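Putative major capsid protein (Cafeteriavirus-dependent mavirus, PDB 6G44) probably forms the outer shell of the virophage, its double jelly-roll subunits associating as trimers that would build the capsid. Local coordinates at residues C[285-299]-C[469-483]. Sequence-based numbering, arbitrary orientation.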
loop_
_atom_site.group_PDB
_atom_site.type_symbol
_atom_site.label_atom_id
_atom_site.label_comp_id
_atom_site.label_asym_id
_atom_site.label_seq_id
_atom_site.Cartn_x
_atom_site.Cartn_y
_atom_site.Cartn_z
ATOM N N THR C 285 6.127 12.475 -36.696
ATOM C CA THR C 285 5.207 11.372 -36.474
ATOM C C THR C 285 5.274 10.908 -35.037
ATOM O O THR C 285 6.327 10.453 -34.587
ATOM C CB THR C 285 5.497 10.202 -37.429
ATOM O OG1 THR C 285 5.372 10.674 -38.772
ATOM C CG2 THR C 285 4.512 9.068 -37.240
ATOM N N ILE C 286 4.151 11.029 -34.332
ATOM C CA ILE C 286 4.069 10.667 -32.900
ATOM C C ILE C 286 3.285 9.362 -32.818
ATOM O O ILE C 286 2.259 9.195 -33.467
ATOM C CB ILE C 286 3.392 11.771 -32.055
ATOM C CG1 ILE C 286 4.122 13.116 -32.237
ATOM C CG2 ILE C 286 3.375 11.371 -30.580
ATOM C CD1 ILE C 286 3.345 14.309 -31.742
ATOM N N ILE C 287 3.764 8.461 -31.968
ATOM C CA ILE C 287 3.177 7.105 -31.799
ATOM C C ILE C 287 2.501 7.001 -30.412
ATOM O O ILE C 287 3.061 7.460 -29.405
ATOM C CB ILE C 287 4.276 6.046 -31.917
ATOM C CG1 ILE C 287 4.929 6.137 -33.304
ATOM C CG2 ILE C 287 3.718 4.653 -31.660
ATOM C CD1 ILE C 287 6.154 5.281 -33.507
ATOM N N TYR C 288 1.281 6.455 -30.378
ATOM C CA TYR C 288 0.492 6.253 -29.132
ATOM C C TYR C 288 0.136 4.782 -29.009
ATOM O O TYR C 288 -0.301 4.150 -29.958
ATOM C CB TYR C 288 -0.812 7.047 -29.154
ATOM C CG TYR C 288 -0.597 8.531 -29.302
ATOM C CD1 TYR C 288 -0.331 9.063 -30.553
ATOM C CD2 TYR C 288 -0.642 9.391 -28.209
ATOM C CE1 TYR C 288 -0.095 10.420 -30.703
ATOM C CE2 TYR C 288 -0.398 10.754 -28.345
ATOM C CZ TYR C 288 -0.110 11.242 -29.604
ATOM O OH TYR C 288 0.130 12.578 -29.773
ATOM N N ASN C 289 0.304 4.261 -27.794
ATOM C CA ASN C 289 -0.105 2.900 -27.469
ATOM C C ASN C 289 -1.621 2.937 -27.218
ATOM O O ASN C 289 -2.094 3.656 -26.344
ATOM C CB ASN C 289 0.647 2.448 -26.197
ATOM C CG ASN C 289 0.644 0.944 -26.014
ATOM O OD1 ASN C 289 -0.053 0.236 -26.682
ATOM N ND2 ASN C 289 1.524 0.464 -25.149
ATOM N N THR C 290 -2.381 2.217 -28.039
ATOM C CA THR C 290 -3.842 2.259 -28.013
ATOM C C THR C 290 -4.389 0.840 -28.175
ATOM O O THR C 290 -4.923 0.492 -29.226
ATOM C CB THR C 290 -4.403 3.214 -29.109
ATOM O OG1 THR C 290 -3.903 2.803 -30.381
ATOM C CG2 THR C 290 -3.992 4.628 -28.824
ATOM N N PRO C 291 -4.283 0.020 -27.111
ATOM C CA PRO C 291 -4.702 -1.390 -27.199
ATOM C C PRO C 291 -6.107 -1.587 -27.725
ATOM O O PRO C 291 -6.987 -0.787 -27.436
ATOM C CB PRO C 291 -4.619 -1.877 -25.752
ATOM C CG PRO C 291 -3.797 -0.893 -25.012
ATOM C CD PRO C 291 -3.822 0.398 -25.759
ATOM N N LEU C 292 -6.300 -2.653 -28.504
ATOM C CA LEU C 292 -7.607 -2.969 -29.081
ATOM C C LEU C 292 -8.213 -4.192 -28.373
ATOM O O LEU C 292 -7.667 -5.285 -28.424
ATOM C CB LEU C 292 -7.434 -3.256 -30.576
ATOM C CG LEU C 292 -8.706 -3.533 -31.356
ATOM C CD1 LEU C 292 -9.617 -2.315 -31.363
ATOM C CD2 LEU C 292 -8.300 -3.930 -32.771
ATOM N N ILE C 293 -9.319 -3.983 -27.689
ATOM C CA ILE C 293 -10.005 -5.044 -26.942
ATOM C C ILE C 293 -11.235 -5.412 -27.741
ATOM O O ILE C 293 -12.031 -4.519 -28.108
ATOM C CB ILE C 293 -10.413 -4.575 -25.537
ATOM C CG1 ILE C 293 -9.186 -4.380 -24.634
ATOM C CG2 ILE C 293 -11.326 -5.603 -24.880
ATOM C CD1 ILE C 293 -8.237 -3.242 -24.952
ATOM N N SER C 294 -11.425 -6.705 -27.978
ATOM C CA SER C 294 -12.493 -7.224 -28.852
ATOM C C SER C 294 -13.122 -8.451 -28.228
ATOM O O SER C 294 -12.397 -9.273 -27.700
ATOM C CB SER C 294 -11.912 -7.656 -30.206
ATOM O OG SER C 294 -11.248 -6.602 -30.878
ATOM N N LEU C 295 -14.437 -8.606 -28.369
ATOM C CA LEU C 295 -15.100 -9.860 -28.042
ATOM C C LEU C 295 -14.840 -10.799 -29.220
ATOM O O LEU C 295 -15.242 -10.517 -30.361
ATOM C CB LEU C 295 -16.595 -9.633 -27.844
ATOM C CG LEU C 295 -17.400 -10.921 -27.576
ATOM C CD1 LEU C 295 -16.994 -11.528 -26.240
ATOM C CD2 LEU C 295 -18.870 -10.581 -27.618
ATOM N N GLU C 296 -14.136 -11.885 -28.963
ATOM C CA GLU C 296 -13.796 -12.853 -30.015
ATOM C C GLU C 296 -14.852 -13.922 -30.190
ATOM O O GLU C 296 -15.046 -14.434 -31.307
ATOM C CB GLU C 296 -12.474 -13.531 -29.736
ATOM C CG GLU C 296 -11.288 -12.621 -29.851
ATOM C CD GLU C 296 -11.014 -12.128 -31.261
ATOM O OE1 GLU C 296 -11.437 -12.773 -32.266
ATOM O OE2 GLU C 296 -10.355 -11.077 -31.346
ATOM N N GLY C 297 -15.517 -14.289 -29.107
ATOM C CA GLY C 297 -16.555 -15.301 -29.175
ATOM C C GLY C 297 -17.386 -15.321 -27.932
ATOM O O GLY C 297 -16.938 -14.939 -26.836
ATOM N N ASN C 298 -18.629 -15.747 -28.095
ATOM C CA ASN C 298 -19.500 -15.924 -26.960
ATOM C C ASN C 298 -20.452 -17.077 -27.217
ATOM O O ASN C 298 -20.692 -17.453 -28.368
ATOM C CB ASN C 298 -20.252 -14.637 -26.623
ATOM C CG ASN C 298 -21.237 -14.242 -27.685
ATOM O OD1 ASN C 298 -22.414 -14.580 -27.597
ATOM N ND2 ASN C 298 -20.759 -13.555 -28.707
ATOM N N ILE C 299 -20.940 -17.665 -26.135
ATOM C CA ILE C 299 -21.967 -18.704 -26.201
ATOM C C ILE C 299 -22.678 -18.737 -24.871
ATOM O O ILE C 299 -22.058 -18.440 -23.832
ATOM C CB ILE C 299 -21.371 -20.072 -26.578
ATOM C CG1 ILE C 299 -22.499 -21.041 -26.995
ATOM C CG2 ILE C 299 -20.499 -20.643 -25.467
ATOM C CD1 ILE C 299 -21.994 -22.246 -27.727
ATOM N N LYS C 469 -23.445 -16.531 -19.919
ATOM C CA LYS C 469 -22.755 -16.336 -21.184
ATOM C C LYS C 469 -21.241 -16.420 -20.983
ATOM O O LYS C 469 -20.660 -15.620 -20.252
ATOM C CB LYS C 469 -23.129 -14.999 -21.790
ATOM C CG LYS C 469 -22.486 -14.709 -23.127
ATOM C CD LYS C 469 -22.793 -13.300 -23.617
ATOM C CE LYS C 469 -24.194 -13.186 -24.172
ATOM N NZ LYS C 469 -24.397 -11.887 -24.866
ATOM N N LEU C 470 -20.620 -17.371 -21.657
ATOM C CA LEU C 470 -19.149 -17.468 -21.759
ATOM C C LEU C 470 -18.694 -16.459 -22.802
ATOM O O LEU C 470 -19.195 -16.459 -23.929
ATOM C CB LEU C 470 -18.722 -18.887 -22.153
ATOM C CG LEU C 470 -17.279 -19.092 -22.606
ATOM C CD1 LEU C 470 -16.259 -18.661 -21.544
ATOM C CD2 LEU C 470 -16.999 -20.516 -23.030
ATOM N N GLU C 471 -17.762 -15.577 -22.442
ATOM C CA GLU C 471 -17.199 -14.600 -23.357
ATOM C C GLU C 471 -15.689 -14.743 -23.343
ATOM O O GLU C 471 -15.081 -14.910 -22.265
ATOM C CB GLU C 471 -17.560 -13.184 -22.945
ATOM C CG GLU C 471 -19.044 -12.839 -23.071
ATOM C CD GLU C 471 -19.329 -11.399 -22.666
ATOM O OE1 GLU C 471 -19.122 -11.103 -21.469
ATOM O OE2 GLU C 471 -19.745 -10.564 -23.526
ATOM N N VAL C 472 -15.089 -14.691 -24.527
ATOM C CA VAL C 472 -13.639 -14.714 -24.708
ATOM C C VAL C 472 -13.276 -13.420 -25.407
ATOM O O VAL C 472 -13.754 -13.150 -26.515
ATOM C CB VAL C 472 -13.153 -15.936 -25.508
ATOM C CG1 VAL C 472 -11.633 -15.919 -25.653
ATOM C CG2 VAL C 472 -13.654 -17.196 -24.820
ATOM N N PHE C 473 -12.465 -12.606 -24.734
ATOM C CA PHE C 473 -12.005 -11.343 -25.290
ATOM C C PHE C 473 -10.561 -11.453 -25.703
ATOM O O PHE C 473 -9.799 -12.193 -25.086
ATOM C CB PHE C 473 -12.097 -10.228 -24.263
ATOM C CG PHE C 473 -13.488 -9.945 -23.809
ATOM C CD1 PHE C 473 -14.017 -10.616 -22.720
ATOM C CD2 PHE C 473 -14.276 -9.012 -24.467
ATOM C CE1 PHE C 473 -15.305 -10.359 -22.271
ATOM C CE2 PHE C 473 -15.591 -8.775 -24.031
ATOM C CZ PHE C 473 -16.086 -9.445 -22.931
ATOM N N SER C 474 -10.185 -10.737 -26.759
ATOM C CA SER C 474 -8.770 -10.558 -27.111
ATOM C C SER C 474 -8.335 -9.159 -26.747
ATOM O O SER C 474 -9.118 -8.221 -26.861
ATOM C CB SER C 474 -8.499 -10.787 -28.584
ATOM O OG SER C 474 -9.260 -9.899 -29.358
ATOM N N ILE C 475 -7.063 -9.036 -26.364
ATOM C CA ILE C 475 -6.431 -7.753 -26.153
ATOM C C ILE C 475 -5.268 -7.738 -27.112
ATOM O O ILE C 475 -4.325 -8.517 -26.957
ATOM C CB ILE C 475 -5.967 -7.548 -24.697
ATOM C CG1 ILE C 475 -7.179 -7.667 -23.756
ATOM C CG2 ILE C 475 -5.306 -6.181 -24.555
ATOM C CD1 ILE C 475 -7.216 -8.894 -22.891
ATOM N N ARG C 476 -5.327 -6.873 -28.130
ATOM C CA ARG C 476 -4.284 -6.819 -29.147
ATOM C C ARG C 476 -3.438 -5.554 -29.027
ATOM O O ARG C 476 -3.960 -4.464 -28.765
ATOM C CB ARG C 476 -4.881 -6.846 -30.549
ATOM C CG ARG C 476 -5.396 -8.201 -30.983
ATOM C CD ARG C 476 -5.859 -8.087 -32.421
ATOM N NE ARG C 476 -6.029 -9.398 -33.031
ATOM C CZ ARG C 476 -7.169 -10.083 -33.056
ATOM N NH1 ARG C 476 -7.191 -11.267 -33.661
ATOM N NH2 ARG C 476 -8.276 -9.613 -32.499
ATOM N N ASP C 477 -2.147 -5.713 -29.285
ATOM C CA ASP C 477 -1.232 -4.573 -29.351
ATOM C C ASP C 477 -1.576 -3.794 -30.635
ATOM O O ASP C 477 -1.707 -4.364 -31.719
ATOM C CB ASP C 477 0.212 -5.046 -29.361
ATOM C CG ASP C 477 0.610 -5.801 -28.072
ATOM O OD1 ASP C 477 -0.061 -5.659 -27.034
ATOM O OD2 ASP C 477 1.615 -6.497 -28.097
ATOM N N ASN C 478 -1.739 -2.489 -30.480
ATOM C CA ASN C 478 -2.306 -1.640 -31.517
ATOM C C ASN C 478 -1.787 -0.240 -31.277
ATOM O O ASN C 478 -1.804 0.260 -30.147
ATOM C CB ASN C 478 -3.806 -1.700 -31.428
ATOM C CG ASN C 478 -4.494 -0.937 -32.522
ATOM O OD1 ASN C 478 -4.304 -1.241 -33.689
ATOM N ND2 ASN C 478 -5.328 0.018 -32.151
ATOM N N LEU C 479 -1.311 0.402 -32.343
ATOM C CA LEU C 479 -0.730 1.735 -32.225
ATOM C C LEU C 479 -1.493 2.731 -33.058
ATOM O O LEU C 479 -1.987 2.390 -34.132
ATOM C CB LEU C 479 0.698 1.751 -32.694
ATOM C CG LEU C 479 1.711 0.888 -31.961
ATOM C CD1 LEU C 479 3.124 1.155 -32.480
ATOM C CD2 LEU C 479 1.650 0.980 -30.456
ATOM N N THR C 480 -1.586 3.952 -32.539
ATOM C CA THR C 480 -2.128 5.094 -33.269
ATOM C C THR C 480 -0.953 5.999 -33.654
ATOM O O THR C 480 -0.035 6.269 -32.861
ATOM C CB THR C 480 -3.172 5.810 -32.405
ATOM O OG1 THR C 480 -4.282 4.918 -32.225
ATOM C CG2 THR C 480 -3.670 7.106 -33.080
ATOM N N TYR C 481 -0.988 6.476 -34.907
ATOM C CA TYR C 481 0.074 7.309 -35.477
ATOM C C TYR C 481 -0.490 8.678 -35.821
ATOM O O TYR C 481 -1.527 8.788 -36.495
ATOM C CB TYR C 481 0.647 6.673 -36.740
ATOM C CG TYR C 481 1.191 5.292 -36.525
ATOM C CD1 TYR C 481 0.361 4.184 -36.620
ATOM C CD2 TYR C 481 2.524 5.093 -36.188
ATOM C CE1 TYR C 481 0.855 2.906 -36.406
ATOM C CE2 TYR C 481 3.012 3.826 -35.966
ATOM C CZ TYR C 481 2.171 2.739 -36.080
ATOM O OH TYR C 481 2.707 1.485 -35.866
ATOM N N SER C 482 0.186 9.710 -35.330
ATOM C CA SER C 482 -0.172 11.100 -35.595
ATOM C C SER C 482 0.878 11.675 -36.543
ATOM O O SER C 482 2.018 11.862 -36.132
ATOM C CB SER C 482 -0.181 11.879 -34.282
ATOM O OG SER C 482 -0.329 13.283 -34.507
ATOM N N PHE C 483 0.473 11.966 -37.783
ATOM C CA PHE C 483 1.386 12.536 -38.781
ATOM C C PHE C 483 1.304 14.042 -38.744
ATOM O O PHE C 483 0.284 14.624 -38.377
ATOM C CB PHE C 483 1.044 12.014 -40.153
ATOM C CG PHE C 483 1.158 10.527 -40.259
ATOM C CD1 PHE C 483 2.381 9.950 -40.502
ATOM C CD2 PHE C 483 0.057 9.713 -40.066
ATOM C CE1 PHE C 483 2.527 8.567 -40.585
ATOM C CE2 PHE C 483 0.187 8.327 -40.112
ATOM C CZ PHE C 483 1.409 7.754 -40.394
HETATM O O HOH W 1 -1.240 13.851 -31.823
HETATM O O HOH W 2 -1.382 -1.759 -27.601
HETATM O O HOH W 3 -8.654 -7.306 -30.142
HETATM O O HOH W 4 -9.675 -6.821 -32.684
HETATM O O HOH W 5 -9.983 -11.797 -34.466
#
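Ile286 and Ser482 begin an antiparallel ladder that runs to Ile299 and Leu470, with a break in the regular pairing around Thr290 and Pro291. Pro291 is tolerated because the ladder needs no N-H there: Thr290 N and Leu292 N bond across on either side of it. With CG anti to the backbone N (chi1 -176°), Asn478 sends ND2 to Thr290 O at 3.0 Å, nearly in its own amide plane; this side-chain amide replaces the backbone N-H, which goes instead to a water held by Asn289 OD1. Thr290 N returns a bond to Asn478 O. Next to it the hydroxyls Thr290 OG1 and Thr480 OG1 are hydrogen-bonded at 2.8 Å, and either could be the donor.

A classic beta bulge sets two residues, Glu296 and Gly297, against the single Val472. Glu296 N binds Val472 O at 2.8 Å; the bond from Gly297 N is weak. The bulge turns Glu296 toward the partner strand, and its chain, bent at chi2 (-67°), brings OE2 within reach of two donors. A carboxylate suits this place, accepting from hydroxyl and guanidinium at once: Ser474 OG donates to the anti lone pair of Glu296 OE2 at 2.6 Å, and Arg476 NH2 forms a salt bridge with the same oxygen at 2.8 Å, with carboxylate and guanidinium planes 65° apart. Asn330 holds Arg476 NE, helping to fix the guanidinium.

On the face that carries Ile287, Leu295, Phe473 and Leu479, apolar contacts dominate. Leucine's branched end lets Leu295 CD1 lie over the flat Phe473 ring, a CH-pi contact 4.0 Å from its centroid, and Ile287 CG2 meets Leu479 CD1 at 3.6 Å.

Within this jelly-roll sheet, strand 464-482 lies between 286-305 and 334-341 over residues 469-475, then pairs with 488-492. Helix 123-130 packs on Ile293 and Phe473, whereas Ile287 and Leu479 touch both neighbouring subunits.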